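Local coordinates for alcohol dehydrogenase IV (Corynebacterium glutamicum, PDB 3IV7), which probably acts as an NAD-dependent maleylacetate reductase or alcohol dehydrogenase of the iron-containing alcohol dehydrogenase family, at residues R307-G312 with A349-D354; S316-A321 with L345-L350; V263-L268 with E293-L298; G205-V210 with R299-A304; F252-A257 with Y311-S316. All blocks are in the same frame, centred on the assembly; numbering follows the deposited sequence.

Contact 1. Residues R307-G312 with A349-D354; sequences RLSDYG and ALNGED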
# COMPACT_ATOMS: atom_id res chain seq x y z
N ARG A 307 -5.55 -17.61 28.28
CA ARG A 307 -4.42 -18.35 28.82
C ARG A 307 -4.11 -19.62 28.03
O ARG A 307 -5.03 -20.37 27.63
CB ARG A 307 -4.69 -18.67 30.29
CG ARG A 307 -5.88 -19.59 30.51
CD ARG A 307 -6.20 -19.78 32.02
NE ARG A 307 -6.82 -18.58 32.58
CZ ARG A 307 -8.10 -18.21 32.38
NH1 ARG A 307 -8.91 -18.93 31.59
NH2 ARG A 307 -8.56 -17.10 32.96
N LEU A 308 -2.82 -19.87 27.80
CA LEU A 308 -2.42 -21.02 26.97
C LEU A 308 -2.71 -22.35 27.64
O LEU A 308 -2.86 -23.39 26.95
CB LEU A 308 -0.95 -20.92 26.54
CG LEU A 308 -0.57 -19.64 25.76
CD1 LEU A 308 0.94 -19.49 25.69
CD2 LEU A 308 -1.18 -19.64 24.38
N SER A 309 -2.83 -22.34 28.98
CA SER A 309 -3.23 -23.52 29.71
C SER A 309 -4.61 -24.04 29.27
O SER A 309 -4.90 -25.19 29.43
CB SER A 309 -3.25 -23.27 31.24
OG SER A 309 -4.26 -22.34 31.60
N ASP A 310 -5.47 -23.17 28.75
CA ASP A 310 -6.76 -23.61 28.24
C ASP A 310 -6.63 -24.54 27.01
O ASP A 310 -7.59 -25.22 26.67
CB ASP A 310 -7.63 -22.42 27.86
CG ASP A 310 -8.31 -21.77 29.05
OD1 ASP A 310 -8.18 -22.26 30.20
OD2 ASP A 310 -9.00 -20.77 28.83
N TYR A 311 -5.45 -24.55 26.36
CA TYR A 311 -5.22 -25.35 25.14
C TYR A 311 -4.21 -26.46 25.37
O TYR A 311 -3.72 -27.06 24.44
CB TYR A 311 -4.80 -24.43 23.97
CG TYR A 311 -5.64 -23.19 23.96
CD1 TYR A 311 -7.01 -23.28 23.73
CD2 TYR A 311 -5.13 -21.97 24.36
CE1 TYR A 311 -7.82 -22.17 23.81
CE2 TYR A 311 -5.94 -20.84 24.44
CZ TYR A 311 -7.27 -20.95 24.20
OH TYR A 311 -8.08 -19.86 24.33
N GLY A 312 -3.90 -26.72 26.62
CA GLY A 312 -3.06 -27.87 26.97
C GLY A 312 -1.58 -27.56 27.16
O GLY A 312 -0.83 -28.44 27.52
N ALA A 349 1.64 -15.87 29.79
CA ALA A 349 0.67 -16.30 28.79
C ALA A 349 0.04 -17.64 29.17
O ALA A 349 -1.11 -17.87 28.88
CB ALA A 349 1.31 -16.39 27.42
N LEU A 350 0.83 -18.51 29.80
CA LEU A 350 0.35 -19.80 30.23
C LEU A 350 -0.84 -19.67 31.15
O LEU A 350 -1.84 -20.36 30.97
CB LEU A 350 1.45 -20.56 30.96
CG LEU A 350 1.04 -21.90 31.61
CD1 LEU A 350 0.64 -22.94 30.54
CD2 LEU A 350 2.17 -22.40 32.49
N ASN A 351 -0.72 -18.81 32.16
CA ASN A 351 -1.77 -18.66 33.18
C ASN A 351 -2.64 -17.44 33.06
O ASN A 351 -3.51 -17.21 33.89
CB ASN A 351 -1.14 -18.71 34.55
CG ASN A 351 -0.54 -20.02 34.80
OD1 ASN A 351 -1.13 -21.04 34.44
ND2 ASN A 351 0.66 -20.04 35.35
N GLY A 352 -2.44 -16.68 32.01
CA GLY A 352 -3.22 -15.49 31.80
C GLY A 352 -3.06 -14.47 32.90
O GLY A 352 -4.03 -13.93 33.39
N GLU A 353 -1.81 -14.19 33.27
CA GLU A 353 -1.54 -13.15 34.25
C GLU A 353 -1.80 -11.82 33.62
O GLU A 353 -1.86 -11.70 32.39
CB GLU A 353 -0.08 -13.17 34.68
CG GLU A 353 0.34 -14.36 35.38
CD GLU A 353 1.80 -14.29 35.75
OE1 GLU A 353 2.21 -13.31 36.42
OE2 GLU A 353 2.53 -15.22 35.37
N ASP A 354 -1.97 -10.81 34.46
CA ASP A 354 -2.08 -9.44 33.97
C ASP A 354 -0.86 -9.19 33.09
O ASP A 354 0.26 -9.36 33.56
CB ASP A 354 -2.12 -8.44 35.16
CG ASP A 354 -2.46 -6.99 34.74
OD1 ASP A 354 -2.23 -6.61 33.56
OD2 ASP A 354 -2.96 -6.23 35.60
O HOH W 1 -3.65 -21.58 33.84

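Contact 2. Residues S316-A321 with L345-L350; sequences SGIAEA and LLEAAL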
# COMPACT_ATOMS: atom_id res chain seq x y z
N SER A 316 6.04 -27.09 31.97
CA SER A 316 7.15 -27.98 31.69
C SER A 316 7.63 -27.87 30.24
O SER A 316 8.74 -28.24 29.94
CB SER A 316 6.76 -29.44 32.01
OG SER A 316 5.68 -29.85 31.19
N GLY A 317 6.78 -27.38 29.36
CA GLY A 317 7.13 -27.16 27.94
C GLY A 317 7.76 -25.80 27.59
O GLY A 317 8.25 -25.61 26.47
N ILE A 318 7.78 -24.87 28.54
CA ILE A 318 8.33 -23.52 28.29
C ILE A 318 9.87 -23.52 27.98
O ILE A 318 10.32 -22.82 27.09
CB ILE A 318 8.05 -22.60 29.47
CG1 ILE A 318 6.55 -22.30 29.55
CG2 ILE A 318 8.88 -21.29 29.37
CD1 ILE A 318 6.13 -21.63 30.88
N ALA A 319 10.64 -24.30 28.74
CA ALA A 319 12.10 -24.39 28.49
C ALA A 319 12.39 -24.74 27.01
O ALA A 319 13.27 -24.15 26.39
CB ALA A 319 12.75 -25.41 29.44
N GLU A 320 11.65 -25.69 26.47
CA GLU A 320 11.81 -26.10 25.09
C GLU A 320 11.33 -24.99 24.12
O GLU A 320 12.02 -24.68 23.12
CB GLU A 320 11.04 -27.38 24.82
CG GLU A 320 11.15 -27.91 23.37
CD GLU A 320 10.33 -29.19 23.15
OE1 GLU A 320 9.70 -29.67 24.13
OE2 GLU A 320 10.31 -29.70 22.00
N ALA A 321 10.16 -24.42 24.40
CA ALA A 321 9.65 -23.38 23.56
C ALA A 321 10.70 -22.30 23.45
O ALA A 321 10.93 -21.76 22.37
CB ALA A 321 8.33 -22.79 24.14
N LEU A 345 7.74 -14.42 30.02
CA LEU A 345 6.68 -14.05 29.11
C LEU A 345 5.74 -15.23 28.90
O LEU A 345 4.52 -15.09 29.01
CB LEU A 345 7.26 -13.58 27.78
CG LEU A 345 6.26 -13.11 26.74
CD1 LEU A 345 6.96 -12.14 25.72
CD2 LEU A 345 5.59 -14.28 26.03
N LEU A 346 6.30 -16.40 28.59
CA LEU A 346 5.49 -17.59 28.36
C LEU A 346 4.75 -18.08 29.65
O LEU A 346 3.68 -18.65 29.55
CB LEU A 346 6.33 -18.71 27.76
CG LEU A 346 6.72 -18.52 26.29
CD1 LEU A 346 7.57 -19.72 25.81
CD2 LEU A 346 5.50 -18.36 25.44
N GLU A 347 5.34 -17.85 30.83
CA GLU A 347 4.65 -18.16 32.10
C GLU A 347 3.42 -17.31 32.26
O GLU A 347 2.39 -17.78 32.70
CB GLU A 347 5.56 -17.90 33.30
CG GLU A 347 6.67 -18.84 33.46
CD GLU A 347 7.70 -18.34 34.46
OE1 GLU A 347 7.31 -17.63 35.42
OE2 GLU A 347 8.89 -18.65 34.27
N ALA A 348 3.53 -16.03 31.90
CA ALA A 348 2.39 -15.11 31.98
C ALA A 348 1.28 -15.52 31.03
O ALA A 348 0.10 -15.51 31.41
CB ALA A 348 2.84 -13.67 31.69
N ALA A 349 1.64 -15.87 29.79
CA ALA A 349 0.67 -16.30 28.79
C ALA A 349 0.04 -17.64 29.17
O ALA A 349 -1.11 -17.87 28.88
CB ALA A 349 1.31 -16.39 27.42
N LEU A 350 0.83 -18.51 29.80
CA LEU A 350 0.35 -19.80 30.23
C LEU A 350 -0.84 -19.67 31.15
O LEU A 350 -1.84 -20.36 30.97
CB LEU A 350 1.45 -20.56 30.96
CG LEU A 350 1.04 -21.90 31.61
CD1 LEU A 350 0.64 -22.94 30.54
CD2 LEU A 350 2.17 -22.40 32.49

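Contact 3. Residues V263-L268 with E293-L298; sequences VLPYVL and EGLQRL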
# COMPACT_ATOMS: atom_id res chain seq x y z
N VAL A 263 -1.12 -14.83 23.08
CA VAL A 263 0.26 -14.37 23.20
C VAL A 263 0.43 -12.85 22.98
O VAL A 263 1.27 -12.21 23.64
CB VAL A 263 1.17 -15.17 22.25
CG1 VAL A 263 2.54 -14.52 22.15
CG2 VAL A 263 1.28 -16.62 22.72
N LEU A 264 -0.37 -12.29 22.07
CA LEU A 264 -0.26 -10.88 21.67
C LEU A 264 -0.13 -9.87 22.81
O LEU A 264 0.82 -9.09 22.82
CB LEU A 264 -1.42 -10.51 20.75
CG LEU A 264 -1.50 -9.03 20.32
CD1 LEU A 264 -0.20 -8.56 19.64
CD2 LEU A 264 -2.72 -8.80 19.41
N PRO A 265 -1.06 -9.87 23.78
CA PRO A 265 -0.93 -8.85 24.82
C PRO A 265 0.36 -8.94 25.63
O PRO A 265 0.84 -7.92 26.14
CB PRO A 265 -2.12 -9.12 25.72
CG PRO A 265 -2.48 -10.61 25.42
CD PRO A 265 -2.23 -10.75 24.00
N TYR A 266 0.90 -10.14 25.76
CA TYR A 266 2.15 -10.36 26.51
C TYR A 266 3.36 -9.83 25.72
O TYR A 266 4.26 -9.20 26.29
CB TYR A 266 2.30 -11.87 26.90
CG TYR A 266 1.17 -12.27 27.81
CD1 TYR A 266 1.17 -11.88 29.15
CD2 TYR A 266 0.04 -12.85 27.30
CE1 TYR A 266 0.10 -12.10 29.94
CE2 TYR A 266 -1.03 -13.11 28.09
CZ TYR A 266 -1.01 -12.72 29.42
OH TYR A 266 -2.09 -12.97 30.23
N VAL A 267 3.35 -10.00 24.40
CA VAL A 267 4.43 -9.45 23.57
C VAL A 267 4.30 -7.94 23.52
O VAL A 267 5.30 -7.22 23.59
CB VAL A 267 4.45 -10.01 22.20
CG1 VAL A 267 5.57 -9.35 21.38
CG2 VAL A 267 4.62 -11.56 22.25
N LEU A 268 3.08 -7.44 23.47
CA LEU A 268 2.88 -5.99 23.51
C LEU A 268 3.40 -5.42 24.82
O LEU A 268 4.20 -4.46 24.82
CB LEU A 268 1.43 -5.62 23.34
CG LEU A 268 1.14 -4.13 23.35
CD1 LEU A 268 1.99 -3.39 22.27
CD2 LEU A 268 -0.33 -3.92 23.12
N GLU A 293 -3.67 -0.42 27.03
CA GLU A 293 -5.02 -0.24 27.54
C GLU A 293 -6.02 -0.37 26.37
O GLU A 293 -7.09 -0.90 26.54
CB GLU A 293 -5.20 1.08 28.31
CG GLU A 293 -5.30 2.33 27.48
CD GLU A 293 -5.33 3.62 28.35
OE1 GLU A 293 -4.53 3.72 29.30
OE2 GLU A 293 -6.15 4.54 28.06
N GLY A 294 -5.62 0.06 25.19
CA GLY A 294 -6.45 -0.12 24.02
C GLY A 294 -6.66 -1.60 23.75
O GLY A 294 -7.78 -2.05 23.55
N LEU A 295 -5.57 -2.37 23.72
CA LEU A 295 -5.67 -3.80 23.49
C LEU A 295 -6.51 -4.47 24.59
O LEU A 295 -7.35 -5.30 24.30
CB LEU A 295 -4.30 -4.46 23.38
CG LEU A 295 -4.32 -5.99 23.13
CD1 LEU A 295 -5.14 -6.32 21.85
CD2 LEU A 295 -2.90 -6.51 23.00
N GLN A 296 -6.27 -4.09 25.85
CA GLN A 296 -6.98 -4.70 26.99
C GLN A 296 -8.49 -4.40 26.96
O GLN A 296 -9.30 -5.29 27.23
CB GLN A 296 -6.36 -4.27 28.32
CG GLN A 296 -4.97 -4.83 28.59
CD GLN A 296 -4.93 -6.36 28.67
OE1 GLN A 296 -4.74 -7.04 27.66
NE2 GLN A 296 -5.02 -6.90 29.89
N ARG A 297 -8.86 -3.17 26.60
CA ARG A 297 -10.26 -2.81 26.44
C ARG A 297 -10.92 -3.60 25.33
O ARG A 297 -12.08 -3.98 25.44
CB ARG A 297 -10.43 -1.33 26.15
CG ARG A 297 -10.15 -0.48 27.31
CD ARG A 297 -10.22 0.98 26.99
NE ARG A 297 -9.81 1.79 28.14
CZ ARG A 297 -9.78 3.12 28.16
NH1 ARG A 297 -10.15 3.82 27.09
NH2 ARG A 297 -9.38 3.75 29.26
N LEU A 298 -10.20 -3.80 24.23
CA LEU A 298 -10.73 -4.60 23.15
C LEU A 298 -10.94 -6.01 23.63
O LEU A 298 -12.05 -6.59 23.46
CB LEU A 298 -9.80 -4.59 21.95
CG LEU A 298 -10.17 -5.55 20.83
CD1 LEU A 298 -11.56 -5.24 20.24
CD2 LEU A 298 -9.09 -5.46 19.76

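Contact 4. Residues G205-V210 with R299-A304; sequences GLPKIV and RLSVNA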
# COMPACT_ATOMS: atom_id res chain seq x y z
N GLY A 205 -14.29 -3.22 14.38
CA GLY A 205 -15.09 -4.34 13.85
C GLY A 205 -15.40 -5.48 14.81
O GLY A 205 -16.56 -5.93 14.91
N LEU A 206 -14.39 -5.95 15.54
CA LEU A 206 -14.56 -7.12 16.38
C LEU A 206 -15.64 -6.95 17.45
O LEU A 206 -16.44 -7.85 17.62
CB LEU A 206 -13.20 -7.57 16.98
CG LEU A 206 -12.11 -7.94 15.93
CD1 LEU A 206 -10.79 -8.32 16.59
CD2 LEU A 206 -12.57 -9.06 14.97
N PRO A 207 -15.71 -5.78 18.12
CA PRO A 207 -16.76 -5.67 19.11
C PRO A 207 -18.18 -5.66 18.48
O PRO A 207 -19.14 -6.03 19.16
CB PRO A 207 -16.49 -4.32 19.79
CG PRO A 207 -15.03 -4.04 19.51
CD PRO A 207 -14.72 -4.69 18.22
N LYS A 208 -18.29 -5.15 17.25
CA LYS A 208 -19.57 -5.08 16.56
C LYS A 208 -20.04 -6.51 16.18
O LYS A 208 -21.22 -6.79 16.18
CB LYS A 208 -19.47 -4.20 15.33
CG LYS A 208 -19.28 -2.71 15.63
CD LYS A 208 -19.15 -1.92 14.34
CE LYS A 208 -18.52 -0.54 14.58
NZ LYS A 208 -18.31 0.13 13.33
N ILE A 209 -19.09 -7.40 15.90
CA ILE A 209 -19.37 -8.81 15.60
C ILE A 209 -19.84 -9.55 16.85
O ILE A 209 -20.75 -10.39 16.78
CB ILE A 209 -18.12 -9.53 14.99
CG1 ILE A 209 -17.83 -8.96 13.59
CG2 ILE A 209 -18.33 -11.08 14.95
CD1 ILE A 209 -16.48 -9.20 13.10
N VAL A 210 -19.26 -9.22 18.01
CA VAL A 210 -19.69 -9.85 19.29
C VAL A 210 -21.07 -9.35 19.68
O VAL A 210 -21.92 -10.11 20.08
CB VAL A 210 -18.69 -9.54 20.43
CG1 VAL A 210 -19.25 -10.01 21.78
CG2 VAL A 210 -17.29 -10.20 20.12
N ARG A 299 -9.92 -6.58 24.27
CA ARG A 299 -10.00 -7.96 24.75
C ARG A 299 -11.15 -8.20 25.70
O ARG A 299 -11.89 -9.18 25.57
CB ARG A 299 -8.68 -8.38 25.39
CG ARG A 299 -7.54 -8.52 24.36
CD ARG A 299 -6.27 -8.92 25.00
NE ARG A 299 -6.35 -10.26 25.53
CZ ARG A 299 -6.04 -10.62 26.78
NH1 ARG A 299 -5.59 -9.74 27.68
NH2 ARG A 299 -6.17 -11.89 27.13
N LEU A 300 -11.33 -7.29 26.65
CA LEU A 300 -12.47 -7.41 27.55
C LEU A 300 -13.79 -7.31 26.77
O LEU A 300 -14.69 -8.09 26.97
CB LEU A 300 -12.42 -6.31 28.61
CG LEU A 300 -13.42 -6.48 29.74
CD1 LEU A 300 -13.25 -7.84 30.35
CD2 LEU A 300 -13.24 -5.38 30.81
N SER A 301 -13.87 -6.40 25.80
CA SER A 301 -15.12 -6.21 25.07
C SER A 301 -15.47 -7.38 24.15
O SER A 301 -16.62 -7.55 23.79
CB SER A 301 -15.12 -4.89 24.29
OG SER A 301 -14.39 -5.02 23.09
N VAL A 302 -14.50 -8.21 23.78
CA VAL A 302 -14.79 -9.34 22.89
C VAL A 302 -14.64 -10.70 23.57
O VAL A 302 -14.61 -11.73 22.90
CB VAL A 302 -13.94 -9.29 21.61
CG1 VAL A 302 -14.25 -7.98 20.82
CG2 VAL A 302 -12.40 -9.42 21.94
N ASN A 303 -14.55 -10.70 24.91
CA ASN A 303 -14.27 -11.92 25.66
C ASN A 303 -13.10 -12.75 25.06
O ASN A 303 -13.24 -13.93 24.84
CB ASN A 303 -15.53 -12.79 25.74
CG ASN A 303 -15.39 -13.89 26.77
OD1 ASN A 303 -14.56 -13.81 27.66
ND2 ASN A 303 -16.21 -14.93 26.64
N ALA A 304 -11.95 -12.11 24.87
CA ALA A 304 -10.82 -12.70 24.16
C ALA A 304 -10.20 -13.87 24.87
O ALA A 304 -10.29 -13.97 26.04
CB ALA A 304 -9.72 -11.62 23.92

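Contact 5. Residues F252-A257 with Y311-S316; sequences FNLPHA and YGFEAS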
# COMPACT_ATOMS: atom_id res chain seq x y z
N PHE A 252 4.33 -27.53 19.59
CA PHE A 252 3.38 -27.97 20.62
C PHE A 252 1.99 -28.14 20.09
O PHE A 252 1.08 -28.45 20.84
CB PHE A 252 3.38 -27.00 21.78
CG PHE A 252 4.68 -26.90 22.45
CD1 PHE A 252 5.65 -26.03 21.99
CD2 PHE A 252 4.98 -27.70 23.52
CE1 PHE A 252 6.86 -25.95 22.59
CE2 PHE A 252 6.20 -27.62 24.13
CZ PHE A 252 7.13 -26.73 23.67
N ASN A 253 1.81 -27.91 18.81
CA ASN A 253 0.51 -28.04 18.16
C ASN A 253 -0.64 -27.34 18.88
O ASN A 253 -1.75 -27.85 18.93
CB ASN A 253 0.17 -29.52 17.93
CG ASN A 253 -0.93 -29.71 16.84
OD1 ASN A 253 -1.02 -28.93 15.88
ND2 ASN A 253 -1.75 -30.73 17.00
N LEU A 254 -0.38 -26.15 19.42
CA LEU A 254 -1.46 -25.38 20.06
C LEU A 254 -2.33 -24.80 18.96
O LEU A 254 -1.86 -24.61 17.86
CB LEU A 254 -0.89 -24.26 20.94
CG LEU A 254 -0.05 -24.66 22.14
CD1 LEU A 254 0.17 -23.44 23.06
CD2 LEU A 254 -0.71 -25.80 22.89
N PRO A 255 -3.62 -24.54 19.24
CA PRO A 255 -4.50 -24.02 18.18
C PRO A 255 -4.04 -22.63 17.73
O PRO A 255 -3.67 -21.80 18.56
CB PRO A 255 -5.88 -23.98 18.85
CG PRO A 255 -5.67 -24.28 20.27
CD PRO A 255 -4.37 -24.97 20.43
N HIS A 256 -4.09 -22.41 16.42
CA HIS A 256 -3.49 -21.26 15.81
C HIS A 256 -4.07 -19.89 16.26
O HIS A 256 -3.36 -19.12 16.83
CB HIS A 256 -3.55 -21.39 14.29
CG HIS A 256 -3.02 -20.20 13.56
ND1 HIS A 256 -1.70 -20.10 13.18
CD2 HIS A 256 -3.61 -19.04 13.19
CE1 HIS A 256 -1.51 -18.94 12.56
NE2 HIS A 256 -2.66 -18.28 12.54
N ALA A 257 -5.35 -19.63 15.98
CA ALA A 257 -5.94 -18.31 16.27
C ALA A 257 -5.89 -17.97 17.78
O ALA A 257 -5.49 -16.87 18.17
CB ALA A 257 -7.42 -18.24 15.73
N TYR A 311 -5.45 -24.55 26.36
CA TYR A 311 -5.22 -25.35 25.14
C TYR A 311 -4.21 -26.46 25.37
O TYR A 311 -3.72 -27.06 24.44
CB TYR A 311 -4.80 -24.43 23.97
CG TYR A 311 -5.64 -23.19 23.96
CD1 TYR A 311 -7.01 -23.28 23.73
CD2 TYR A 311 -5.13 -21.97 24.36
CE1 TYR A 311 -7.82 -22.17 23.81
CE2 TYR A 311 -5.94 -20.84 24.44
CZ TYR A 311 -7.27 -20.95 24.20
OH TYR A 311 -8.08 -19.86 24.33
N GLY A 312 -3.90 -26.72 26.62
CA GLY A 312 -3.06 -27.87 26.97
C GLY A 312 -1.58 -27.56 27.16
O GLY A 312 -0.83 -28.44 27.52
N PHE A 313 -1.17 -26.32 26.93
CA PHE A 313 0.22 -25.95 27.15
C PHE A 313 0.51 -26.04 28.64
O PHE A 313 -0.35 -25.78 29.43
CB PHE A 313 0.48 -24.54 26.62
CG PHE A 313 1.92 -24.17 26.58
CD1 PHE A 313 2.83 -24.95 25.88
CD2 PHE A 313 2.37 -23.02 27.22
CE1 PHE A 313 4.18 -24.62 25.86
CE2 PHE A 313 3.75 -22.67 27.18
CZ PHE A 313 4.64 -23.46 26.51
N GLU A 314 1.71 -26.49 28.99
CA GLU A 314 2.10 -26.62 30.39
C GLU A 314 3.46 -25.94 30.63
O GLU A 314 4.24 -25.76 29.68
CB GLU A 314 2.20 -28.10 30.79
CG GLU A 314 1.07 -28.96 30.24
CD GLU A 314 0.98 -30.28 30.92
OE1 GLU A 314 1.91 -31.10 30.76
OE2 GLU A 314 -0.03 -30.52 31.61
N ALA A 315 3.71 -25.58 31.88
CA ALA A 315 4.96 -24.94 32.28
C ALA A 315 6.17 -25.77 31.88
O ALA A 315 7.22 -25.22 31.53
CB ALA A 315 4.98 -24.71 33.81
N SER A 316 6.04 -27.09 31.97
CA SER A 316 7.15 -27.98 31.69
C SER A 316 7.63 -27.87 30.24
O SER A 316 8.74 -28.24 29.94
CB SER A 316 6.76 -29.44 32.01
OG SER A 316 5.68 -29.85 31.19

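Contact 1. Residues R307-G312 with A349-D354
L308 and S309 lay their amides against the last turn of helix 339-351 and take up two of its carbonyls in succession. L308 N gives a nearly straight bond (167°) to A349 O at 2.8 Å, approaching from somewhat outside the carbonyl plane, while S309 N meets L350 O at 3.0 Å within the plane, on a lone pair. A 3-10 turn at 308-310 presents the two N-H groups one after the other. R307 CA also makes a CA-H...O contact with A349 O.

The side chains fold around this backbone pairing. L308 keeps CG beside its own backbone N (chi1 -58°), and its CD1 rests 3.6 Å from A349 CB; an apolar residue suits this buried spot, where T262 and F313 also touch it. CB of L350 points away from the loop, but the branch turns CD1 back to lie 4.0 Å from S309 CB. The small S309 fits close to L350 O, to which OG makes at most a weak bond, and a water donates to N351 OD1 nearby. G352 is the first residue to leave helical backbone angles, with positive phi, and R307 CB packs 3.5 Å from G352 N. The R307 chain bends at chi3; N351 O lies at the guanidinium edge, near its plane. NH1 of R307 forms a salt bridge with D310 OD2 at 3.3 Å, its hydrogen bond weak.

Carbonyls at a helix C-terminus have no further turn to bond to and carry partial negative charge. Two backbone donors satisfy a pair of them, and the nearby arginine would probably be favoured by the same charge.

Contact 2. Residues S316-A321 with L345-L350
I318 and L346 bring together two helices, 318-326 and 339-351, in the helical C-terminal part characteristic of the iron-containing alcohol dehydrogenase family. This is helix-helix packing by apolar side chains, with no hydrogen bond between the segments. The nearest CA atoms, those of I318 and L346, stand 6.6 Å apart.

The tight part is made by I318, A321 and L346. A321 sits one turn after I318 on the same helical face, and its single methyl lets the neighbouring leucine come close. L346 extends its chain at chi2 (180°), which carries CD1 to A321 while CB stays beside I318. The two larger side chains slide past each other in opposite directions, so that both CG1 and CG2 of I318 lie 4.0 Å from L346 CB. A beta-branched residue suits this place because its two branches spread over one leucine. Behind them, I244 touches L346 and F313 touches I318, which adds apolar neighbours.

On the partly exposed side the contact is less extensive. E347 crosses I318 at about a right angle and brings only CG close, 3.8 Å from I318 CD1, although that one touch is as near as those in the core. Glutamate is apt at such a boundary, since its methylenes cover the isoleucine while its carboxylate can lie farther out, where R344 makes a long, weak ion pair with it. The same CD1 of I318 has L350 as a more distant, buried neighbour, L350 CD2 lying at 4.3 Å. The closest approach belongs to the smallest side chain: A321 CB lies 3.6 Å from L346 CD1.

Contact 3. Residues V263-L268 with E293-L298
The flat amide of Q296 meets P265 through its oxygen, OE1 lying 3.9 Å from P265 CB in a touch that is not a hydrogen bond. Q296 is bent at chi2 (-62°), and OE1 takes its hydrogen bond from R299 NH1 instead. On the far side of the same helix, the R297 guanidinium has E293 CD above one face, offset toward the rim; that pair attracts by charge, with no N-H aimed at the carboxylate.

Between the helices the weight falls on L295. Segments 263-268 and 293-298 run almost antiparallel (164°), with axes 10.6 Å apart, a gap that suits long branched side chains. L295 CG stands anti to the backbone N, and CD2 touches L264, P265 and L268. It lies 3.9 Å from L264 CG, 3.6 Å from P265 CA and 3.7 Å from L268 CD2. The two leucines L268 and L295 slide past one another in opposite directions.

P265 has no N-H to give, and helix 256-271 is kinked here; the compact ring lets L295 come up against the backbone itself. I179 and L175 of helix 164-181 extend the apolar cluster to a third helix. With no hydrogen bond crossing between the segments, the contact depends on leucine shape and burial, while the polar end of Q296 is bonded to R299 at the border.

Contact 4. Residues G205-V210 with R299-A304
P207 and V302 mark the closest approach of the two backbones, their CA atoms being 5.6 Å apart. Segment 205-210 is helical but kinked at P207, whose N has no hydrogen to give to the turn before. Opposite it, helix 291-301 comes to its end: V302 leaves helical geometry, and N303 takes a positive phi of 46°. A Schellman motif closes this helix, with A304 N bonded to R299 O at 3.0 Å and N303 N more weakly to L300 O. Asparagine tolerates such backbone angles better than most residues.

This ending brings V302 beside the proline kink. Its CG1 stands beside its own backbone N (chi1 -61°) and lies over the L206-P207 peptide, 3.8 Å from both L206 C and P207 N. L206 adds its CB, 4.0 Å from the same methyl. One turn on, V210 crosses V302 at about a right angle and sets CG2 3.8 Å from V302 CB. V168 of helix 164-181 touches both valines, so the pair is packed against a third helix. Short branched residues suit a place where backbones come so near.

S301 lies toward the surface. Its OG approaches the P207 ring at CG, 3.8 Å away, yet its hydrogen bond goes back to L298 O in its own helix. A small hydroxyl that is satisfied locally can border a proline without seeking a partner there.

No hydrogen bond joins the segments. A peptide nitrogen that cannot donate is met by a methyl, so the valine methyl costs that nitrogen no hydrogen bond.

Contact 5. Residues F252-A257 with Y311-S316
P255 O accepts a hydrogen bond from T259 OG1, while the ring of the same proline packs on Y311. P255 holds the N-cap position of helix 256-271, and the contact joins the loop leading into that helix to the loop before helix 318-326, both in the helical C-terminal part of the family. At its far end lies a T-shaped (edge-to-face) pair of F252 and F313.

No hydrogen bond crosses between the segments. The rigid proline crosses Y311 obliquely, with CD 3.6 Å from Y311 CB and CG close to the start of the ring. L254 occupies the middle and is buried. Its two methyls divide the work: CD2 lies 3.6 Å from Y311 O, and CD1 lies 3.7 Å from F313 CB, where the two side chains cross at about a right angle. Leucine suits this spot because its forked end reaches both neighbours.

The F313 ring stands nearly perpendicular to that of F252, the planes at 85° and the centroids 5.3 Å apart. F313 CE1 sits over the centre of the F252 face, 3.9 Å from F252 CD2.

In the fold
All five contacts belong to the helical C-terminal part of the chain. Contacts 1, 2 and 5 form one group with centres 9 to 10 Å apart: contacts 1 and 2 share helix 339-351, and the loop 307-316 runs through contacts 1 and 5 to reach contact 2. Contacts 3 and 4 have centres about 13 Å apart and share helix 291-301. Helix 256-271 links the groups, since contact 5 uses its beginning and contact 3 its middle, where Y266 also touches contacts 1 and 2. Along the chain, contact 3 closes before contacts 1 and 2 open, so helix 339-351, late in the sequence, packs on elements from earlier in the chain.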